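PDB 7JH5: Co-LOCKR: de novo designed protein switch from Synthetic construct, which is a de novo designed helical-bundle switch, probably used in protein logic that targets cells by combinations of surface antigens. Local coordinates for residues T15-L20 with K82-I87; D115-A120 with L215-L220. All coordinates share one frame; numbering follows the deposited sequence.

Contact 1 (T15-L20 with K82-I87); sequences TKLQRL and KESEKI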
ATOM      1  N   THR A  15      -3.650  19.993   0.542  1.00 24.02           N
ATOM      2  CA  THR A  15      -2.205  19.881   0.379  1.00 27.23           C
ATOM      3  C   THR A  15      -1.572  19.099   1.524  1.00 23.04           C
ATOM      4  O   THR A  15      -0.660  18.292   1.305  1.00 22.54           O
ATOM      5  CB  THR A  15      -1.581  21.274   0.280  1.00 31.43           C
ATOM      6  OG1 THR A  15      -1.993  21.903  -0.942  1.00 21.64           O
ATOM      7  CG2 THR A  15      -0.066  21.177   0.328  1.00 28.19           C
ATOM      8  N   LYS A  16      -2.022  19.337   2.758  1.00 24.86           N
ATOM      9  CA  LYS A  16      -1.510  18.566   3.883  1.00 24.98           C
ATOM     10  C   LYS A  16      -1.874  17.093   3.764  1.00 24.04           C
ATOM     11  O   LYS A  16      -1.096  16.226   4.181  1.00 20.28           O
ATOM     12  CB  LYS A  16      -2.062  19.124   5.195  1.00 25.38           C
ATOM     13  CG  LYS A  16      -1.395  20.396   5.674  1.00 33.64           C
ATOM     14  CD  LYS A  16      -2.212  21.017   6.794  1.00 34.56           C
ATOM     15  CE  LYS A  16      -1.369  21.909   7.687  1.00 42.88           C
ATOM     16  NZ  LYS A  16      -2.053  22.167   8.990  1.00 42.67           N
ATOM     17  N   LEU A  17      -3.044  16.797   3.193  1.00 26.77           N
ATOM     18  CA  LEU A  17      -3.522  15.418   3.140  1.00 23.45           C
ATOM     19  C   LEU A  17      -2.767  14.607   2.098  1.00 23.27           C
ATOM     20  O   LEU A  17      -2.390  13.453   2.364  1.00 22.05           O
ATOM     21  CB  LEU A  17      -5.023  15.406   2.840  1.00 18.93           C
ATOM     22  CG  LEU A  17      -5.954  15.661   4.025  1.00 18.37           C
ATOM     23  CD1 LEU A  17      -7.408  15.728   3.583  1.00 22.15           C
ATOM     24  CD2 LEU A  17      -5.775  14.577   5.079  1.00 22.59           C
ATOM     25  N   GLN A  18      -2.536  15.166   0.912  0.54 25.67           N
ATOM     26  CA  GLN A  18      -1.798  14.445  -0.117  0.54 23.22           C
ATOM     27  C   GLN A  18      -0.378  14.146   0.347  0.54 23.42           C
ATOM     28  O   GLN A  18       0.114  13.023   0.194  0.54 25.84           O
ATOM     29  CB  GLN A  18      -1.794  15.240  -1.424  0.54 23.78           C
ATOM     30  CG  GLN A  18      -1.193  16.634  -1.330  0.54 26.62           C
ATOM     31  CD  GLN A  18       0.251  16.687  -1.797  0.54 25.32           C
ATOM     32  OE1 GLN A  18       0.929  15.663  -1.879  0.54 27.06           O
ATOM     33  NE2 GLN A  18       0.725  17.886  -2.112  0.54 25.13           N
ATOM     34  N   ARG A  19       0.295  15.144   0.931  1.00 22.07           N
ATOM     35  CA  ARG A  19       1.613  14.905   1.501  1.00 27.20           C
ATOM     36  C   ARG A  19       1.547  13.800   2.546  1.00 28.21           C
ATOM     37  O   ARG A  19       2.433  12.939   2.612  1.00 27.79           O
ATOM     38  CB  ARG A  19       2.160  16.186   2.126  1.00 26.52           C
ATOM     39  CG  ARG A  19       2.578  17.246   1.130  1.00 30.61           C
ATOM     40  CD  ARG A  19       2.947  18.527   1.857  1.00 27.14           C
ATOM     41  NE  ARG A  19       3.155  19.645   0.943  1.00 35.54           N
ATOM     42  CZ  ARG A  19       3.247  20.914   1.328  1.00 37.84           C
ATOM     43  NH1 ARG A  19       3.145  21.226   2.614  1.00 35.84           N
ATOM     44  NH2 ARG A  19       3.435  21.870   0.431  1.00 35.44           N
ATOM     45  N   LEU A  20       0.496  13.812   3.371  1.00 27.96           N
ATOM     46  CA  LEU A  20       0.312  12.762   4.365  1.00 29.03           C
ATOM     47  C   LEU A  20       0.176  11.397   3.706  1.00 26.67           C
ATOM     48  O   LEU A  20       0.738  10.407   4.188  1.00 24.94           O
ATOM     49  CB  LEU A  20      -0.925  13.050   5.212  1.00 25.55           C
ATOM     50  CG  LEU A  20      -1.213  12.021   6.306  1.00 26.26           C
ATOM     51  CD1 LEU A  20      -0.040  11.967   7.272  1.00 35.49           C
ATOM     52  CD2 LEU A  20      -2.506  12.349   7.030  1.00 28.25           C
ATOM     53  N   LYS A  82      -5.313   9.428  12.364  1.00 29.04           N
ATOM     54  CA  LYS A  82      -5.474  10.483  13.354  1.00 30.04           C
ATOM     55  C   LYS A  82      -4.893  11.805  12.876  1.00 28.78           C
ATOM     56  O   LYS A  82      -5.440  12.863  13.203  1.00 26.17           O
ATOM     57  CB  LYS A  82      -4.830  10.052  14.673  1.00 31.76           C
ATOM     58  CG  LYS A  82      -5.409   8.754  15.223  1.00 35.90           C
ATOM     59  CD  LYS A  82      -5.090   8.579  16.695  1.00 44.53           C
ATOM     60  CE  LYS A  82      -5.353   7.152  17.144  1.00 47.30           C
ATOM     61  NZ  LYS A  82      -4.467   6.749  18.273  1.00 67.56           N
ATOM     62  N   GLU A  83      -3.810  11.770  12.100  1.00 29.57           N
ATOM     63  CA  GLU A  83      -3.302  12.992  11.492  1.00 28.89           C
ATOM     64  C   GLU A  83      -4.319  13.571  10.518  1.00 31.46           C
ATOM     65  O   GLU A  83      -4.511  14.793  10.461  1.00 27.05           O
ATOM     66  CB  GLU A  83      -1.970  12.704  10.799  1.00 29.43           C
ATOM     67  CG  GLU A  83      -1.500  13.768   9.816  1.00 36.07           C
ATOM     68  CD  GLU A  83      -1.038  15.049  10.485  1.00 40.23           C
ATOM     69  OE1 GLU A  83      -1.823  15.645  11.255  1.00 45.00           O
ATOM     70  OE2 GLU A  83       0.114  15.465  10.231  1.00 41.99           O
ATOM     71  N   SER A  84      -4.973  12.707   9.735  1.00 27.45           N
ATOM     72  CA  SER A  84      -6.060  13.159   8.872  1.00 21.78           C
ATOM     73  C   SER A  84      -7.169  13.810   9.688  1.00 28.75           C
ATOM     74  O   SER A  84      -7.746  14.823   9.272  1.00 24.58           O
ATOM     75  CB  SER A  84      -6.617  11.981   8.069  1.00 24.13           C
ATOM     76  OG  SER A  84      -5.657  11.451   7.171  1.00 22.97           O
ATOM     77  N   GLU A  85      -7.486  13.235  10.851  1.00 25.12           N
ATOM     78  CA  GLU A  85      -8.514  13.806  11.714  1.00 29.33           C
ATOM     79  C   GLU A  85      -8.158  15.232  12.115  1.00 24.16           C
ATOM     80  O   GLU A  85      -8.972  16.151  11.968  1.00 28.54           O
ATOM     81  CB  GLU A  85      -8.705  12.930  12.956  1.00 30.67           C
ATOM     82  CG  GLU A  85      -9.757  11.842  12.793  1.00 35.24           C
ATOM     83  CD  GLU A  85      -9.649  10.745  13.842  1.00 37.86           C
ATOM     84  OE1 GLU A  85      -9.487  11.064  15.040  1.00 44.70           O
ATOM     85  OE2 GLU A  85      -9.720   9.556  13.464  1.00 38.42           O
ATOM     86  N   LYS A  86      -6.941  15.437  12.627  1.00 28.41           N
ATOM     87  CA  LYS A  86      -6.534  16.780  13.027  1.00 35.00           C
ATOM     88  C   LYS A  86      -6.620  17.745  11.849  1.00 35.43           C
ATOM     89  O   LYS A  86      -7.280  18.786  11.936  1.00 35.82           O
ATOM     90  CB  LYS A  86      -5.116  16.761  13.608  1.00 35.80           C
ATOM     91  CG  LYS A  86      -4.494  18.152  13.713  1.00 41.50           C
ATOM     92  CD  LYS A  86      -3.472  18.281  14.841  1.00 29.54           C
ATOM     93  CE  LYS A  86      -2.223  17.443  14.605  1.00 40.07           C
ATOM     94  NZ  LYS A  86      -1.768  17.462  13.190  1.00 43.68           N
ATOM     95  N   ILE A  87      -5.970  17.405  10.732  1.00 34.10           N
ATOM     96  CA  ILE A  87      -5.959  18.291   9.569  1.00 31.95           C
ATOM     97  C   ILE A  87      -7.373  18.750   9.229  1.00 33.51           C
ATOM     98  O   ILE A  87      -7.620  19.935   8.976  1.00 33.90           O
ATOM     99  CB  ILE A  87      -5.299  17.591   8.367  1.00 28.16           C
ATOM    100  CG1 ILE A  87      -3.811  17.368   8.632  1.00 24.84           C
ATOM    101  CG2 ILE A  87      -5.519  18.405   7.104  1.00 23.36           C
ATOM    102  CD1 ILE A  87      -3.162  16.402   7.666  1.00 25.39           C
TER
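Lys16 lays the base of its side chain against Ile87, with its CB 3.8 Å from Ile87 CD1. Beyond CG the lysine chain runs extended, and its NZ forms a salt bridge with Glu90 of the same partner helix. Leu17 slides past Ile87 in the opposite direction. Its CD2 methyl lies 4.1 Å from Ile87 CD1 and also rests on Ser84. Leu20 has its CG turned opposite the backbone N (chi1 -179°), and both its methyls close on the aliphatic part of Glu83: Leu20 CD2 is 3.3 Å from Glu83 CG. The same methyl packs against Ser84 OG, which is hydrogen-bonded to Ala80 O and Gln114 NE2. Cutting Leu20 back to an alanine is likely to open a gap between Glu83 CG, Ser84 and Ile87 CD1. The Glu83 chain bends at chi2 (71°), which lays its carboxylate along its own helix beside Ile87. There Lys86 NZ forms a salt bridge to the syn lone pair of Glu83 OE1, at 2.7 Å. The two segments run antiparallel, at 172°, and their axes come within 10.2 Å. Helix 101-142 closes one flank through Ile110 and Gln114 against Leu17, while helix 247-288 meets helix 3-48 at Gln18.

Contact 2 (D115-A120 with L215-L220); sequences DLNLRA and LNLELL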
ATOM      1  N   ASP A 115     -11.085   9.042   3.804  1.00 26.41           N
ATOM      2  CA  ASP A 115     -11.437   7.739   4.358  1.00 29.13           C
ATOM      3  C   ASP A 115     -11.122   6.620   3.374  1.00 27.16           C
ATOM      4  O   ASP A 115     -10.621   5.558   3.763  1.00 26.80           O
ATOM      5  CB  ASP A 115     -12.920   7.688   4.728  1.00 24.84           C
ATOM      6  CG  ASP A 115     -13.266   8.604   5.870  1.00 32.84           C
ATOM      7  OD1 ASP A 115     -14.150   9.467   5.689  1.00 35.68           O
ATOM      8  OD2 ASP A 115     -12.648   8.470   6.946  1.00 37.46           O
ATOM      9  N   LEU A 116     -11.427   6.833   2.093  1.00 24.86           N
ATOM     10  CA  LEU A 116     -11.181   5.801   1.093  1.00 25.90           C
ATOM     11  C   LEU A 116      -9.692   5.572   0.889  1.00 21.36           C
ATOM     12  O   LEU A 116      -9.262   4.435   0.659  1.00 26.46           O
ATOM     13  CB  LEU A 116     -11.845   6.183  -0.224  1.00 24.10           C
ATOM     14  CG  LEU A 116     -13.363   6.183  -0.087  1.00 31.51           C
ATOM     15  CD1 LEU A 116     -13.932   7.533  -0.447  1.00 30.85           C
ATOM     16  CD2 LEU A 116     -13.963   5.098  -0.955  1.00 37.29           C
ATOM     17  N   ASN A 117      -8.892   6.636   0.944  1.00 24.21           N
ATOM     18  CA  ASN A 117      -7.446   6.466   0.883  1.00 23.29           C
ATOM     19  C   ASN A 117      -6.960   5.569   2.016  1.00 21.54           C
ATOM     20  O   ASN A 117      -6.111   4.695   1.808  1.00 20.62           O
ATOM     21  CB  ASN A 117      -6.756   7.828   0.936  1.00 19.90           C
ATOM     22  CG  ASN A 117      -7.145   8.724  -0.225  1.00 26.14           C
ATOM     23  OD1 ASN A 117      -7.352   8.257  -1.346  1.00 25.01           O
ATOM     24  ND2 ASN A 117      -7.247  10.020   0.040  1.00 26.10           N
ATOM     25  N   LEU A 118      -7.506   5.758   3.220  1.00 21.57           N
ATOM     26  CA  LEU A 118      -7.084   4.952   4.362  1.00 29.68           C
ATOM     27  C   LEU A 118      -7.531   3.502   4.217  1.00 21.96           C
ATOM     28  O   LEU A 118      -6.747   2.581   4.480  1.00 25.95           O
ATOM     29  CB  LEU A 118      -7.632   5.566   5.651  1.00 21.39           C
ATOM     30  CG  LEU A 118      -7.026   6.932   5.982  1.00 27.88           C
ATOM     31  CD1 LEU A 118      -7.852   7.681   7.014  1.00 28.48           C
ATOM     32  CD2 LEU A 118      -5.588   6.766   6.468  1.00 30.77           C
ATOM     33  N   ARG A 119      -8.779   3.275   3.802  1.00 19.91           N
ATOM     34  CA  ARG A 119      -9.248   1.907   3.602  1.00 24.19           C
ATOM     35  C   ARG A 119      -8.498   1.235   2.457  1.00 22.68           C
ATOM     36  O   ARG A 119      -8.187   0.039   2.528  1.00 26.31           O
ATOM     37  CB  ARG A 119     -10.757   1.895   3.342  1.00 27.78           C
ATOM     38  CG  ARG A 119     -11.594   2.343   4.538  1.00 36.49           C
ATOM     39  CD  ARG A 119     -13.039   1.856   4.452  1.00 40.56           C
ATOM     40  NE  ARG A 119     -13.679   2.194   3.183  1.00 46.69           N
ATOM     41  CZ  ARG A 119     -14.474   3.245   2.987  1.00 45.21           C
ATOM     42  NH1 ARG A 119     -14.745   4.087   3.977  1.00 40.56           N
ATOM     43  NH2 ARG A 119     -15.004   3.450   1.789  1.00 41.31           N
ATOM     44  N   ALA A 120      -8.197   1.983   1.394  1.00 21.47           N
ATOM     45  CA  ALA A 120      -7.363   1.439   0.328  1.00 20.52           C
ATOM     46  C   ALA A 120      -5.985   1.066   0.860  1.00 22.19           C
ATOM     47  O   ALA A 120      -5.461  -0.012   0.550  1.00 17.22           O
ATOM     48  CB  ALA A 120      -7.250   2.445  -0.817  1.00 20.48           C
ATOM     49  N   LEU A 215      -3.915  10.514  -8.401  1.00 28.07           N
ATOM     50  CA  LEU A 215      -2.504  10.166  -8.282  1.00 25.00           C
ATOM     51  C   LEU A 215      -2.272   9.183  -7.143  1.00 22.58           C
ATOM     52  O   LEU A 215      -1.517   8.215  -7.293  1.00 17.38           O
ATOM     53  CB  LEU A 215      -1.671  11.428  -8.063  1.00 20.32           C
ATOM     54  CG  LEU A 215      -1.603  12.424  -9.220  1.00 32.46           C
ATOM     55  CD1 LEU A 215      -0.725  13.610  -8.843  1.00 33.42           C
ATOM     56  CD2 LEU A 215      -1.083  11.757 -10.484  1.00 32.23           C
ATOM     57  N   ASN A 216      -2.906   9.413  -5.995  1.00 27.51           N
ATOM     58  CA  ASN A 216      -2.680   8.549  -4.846  1.00 23.02           C
ATOM     59  C   ASN A 216      -3.191   7.138  -5.115  1.00 23.83           C
ATOM     60  O   ASN A 216      -2.488   6.151  -4.876  1.00 26.04           O
ATOM     61  CB  ASN A 216      -3.352   9.150  -3.612  1.00 25.12           C
ATOM     62  CG  ASN A 216      -3.015   8.398  -2.349  1.00 26.47           C
ATOM     63  OD1 ASN A 216      -1.852   8.314  -1.956  1.00 33.42           O
ATOM     64  ND2 ASN A 216      -4.032   7.848  -1.701  1.00 31.19           N
ATOM     65  N   LEU A 217      -4.417   7.024  -5.628  1.00 24.61           N
ATOM     66  CA  LEU A 217      -5.002   5.703  -5.837  1.00 21.18           C
ATOM     67  C   LEU A 217      -4.314   4.956  -6.971  1.00 24.41           C
ATOM     68  O   LEU A 217      -4.224   3.722  -6.928  1.00 23.12           O
ATOM     69  CB  LEU A 217      -6.501   5.840  -6.089  1.00 29.98           C
ATOM     70  CG  LEU A 217      -7.275   6.234  -4.825  1.00 23.79           C
ATOM     71  CD1 LEU A 217      -8.711   6.600  -5.141  1.00 27.15           C
ATOM     72  CD2 LEU A 217      -7.225   5.095  -3.810  1.00 25.96           C
ATOM     73  N   GLU A 218      -3.818   5.665  -7.987  0.54 24.10           N
ATOM     74  CA  GLU A 218      -3.004   5.005  -8.999  0.54 27.23           C
ATOM     75  C   GLU A 218      -1.717   4.469  -8.383  0.54 25.97           C
ATOM     76  O   GLU A 218      -1.285   3.355  -8.699  0.54 26.60           O
ATOM     77  CB  GLU A 218      -2.697   5.965 -10.147  0.54 28.86           C
ATOM     78  CG  GLU A 218      -2.054   5.296 -11.359  0.54 29.28           C
ATOM     79  CD  GLU A 218      -3.000   4.354 -12.086  0.54 31.58           C
ATOM     80  OE1 GLU A 218      -4.074   4.808 -12.536  0.54 31.72           O
ATOM     81  OE2 GLU A 218      -2.668   3.156 -12.205  0.54 29.48           O
ATOM     82  N   LEU A 219      -1.100   5.245  -7.486  1.00 23.50           N
ATOM     83  CA  LEU A 219       0.130   4.800  -6.838  1.00 26.37           C
ATOM     84  C   LEU A 219      -0.093   3.508  -6.067  1.00 25.20           C
ATOM     85  O   LEU A 219       0.670   2.546  -6.210  1.00 21.98           O
ATOM     86  CB  LEU A 219       0.654   5.897  -5.912  1.00 21.52           C
ATOM     87  CG  LEU A 219       1.898   5.559  -5.091  1.00 22.07           C
ATOM     88  CD1 LEU A 219       3.039   5.154  -6.009  1.00 22.12           C
ATOM     89  CD2 LEU A 219       2.296   6.738  -4.216  1.00 22.20           C
ATOM     90  N   LEU A 220      -1.141   3.467  -5.238  1.00 26.40           N
ATOM     91  CA  LEU A 220      -1.444   2.250  -4.491  1.00 25.80           C
ATOM     92  C   LEU A 220      -1.677   1.075  -5.432  1.00 23.11           C
ATOM     93  O   LEU A 220      -1.303  -0.062  -5.119  1.00 22.01           O
ATOM     94  CB  LEU A 220      -2.659   2.473  -3.590  1.00 22.74           C
ATOM     95  CG  LEU A 220      -2.368   3.198  -2.274  1.00 25.88           C
ATOM     96  CD1 LEU A 220      -3.646   3.574  -1.538  1.00 28.74           C
ATOM     97  CD2 LEU A 220      -1.480   2.338  -1.377  1.00 25.82           C
TER
HETATM   98  O   HOH W   1      -3.729   7.074   1.128  1.00 30.77           O
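Asn117 and Asn216 supply the polar part of this contact. Asn216 ND2 gives a weak hydrogen bond to Asn117 OD1, 3.4 Å long and bent to 142° at the hydrogen. The two amide planes stand 82° apart. Asn216 gets there with CG anti to its own backbone nitrogen (chi1 -173°), which carries the amide toward the other helix. A water adds a second link. It accepts from Asn216 ND2 at 2.9 Å and donates weakly to the backbone O of Asn117. Asn216 ND2 thus serves two acceptors, the water and, weakly, Asn117 OD1. The Asn117 ND2 is held by Gln213 and Gln114, so this buried amide is fixed mainly through its nitrogen.

The other side-chain contacts are made by alanine and leucine methyls. Ala120 CB sits 3.8 Å from Leu220 CD1 and 4.0 Å from Leu217 CD2, so one small methyl meets two leucine branches. Leu217 CD2 also lies beside the amide oxygen, 4.0 Å from Asn117 OD1, its side chain crossing the asparagine at about a right angle.

The segments run nearly parallel, with axes 10.8 Å from each other. Asn21 of helix 3-48 touches both asparagines. Buried asparagine amides in a hydrogen-bond network, among leucine and alanine side chains, are a known feature of de novo helical bundles, and here probably help make helix pairing specific.

Both contacts are buried, but contact 2 lies deeper: its centre is about 8 Å from the centre of the chain, against about 17 Å for contact 1. Their centres are about 13 Å apart and they do not touch. No helix is common to the two: contact 1 joins helices 3-48 and 52-96, neighbours in sequence, while contact 2 joins helices 101-142 and 200-243, with helix 148-191 between them in the chain. One pair is antiparallel and the other parallel. Contact 1 has an apolar seam edged by charged side chains. Contact 2 instead places uncharged amides and a water in the interior. Gln114 connects the surroundings, bonding to Ser84 and Asn117.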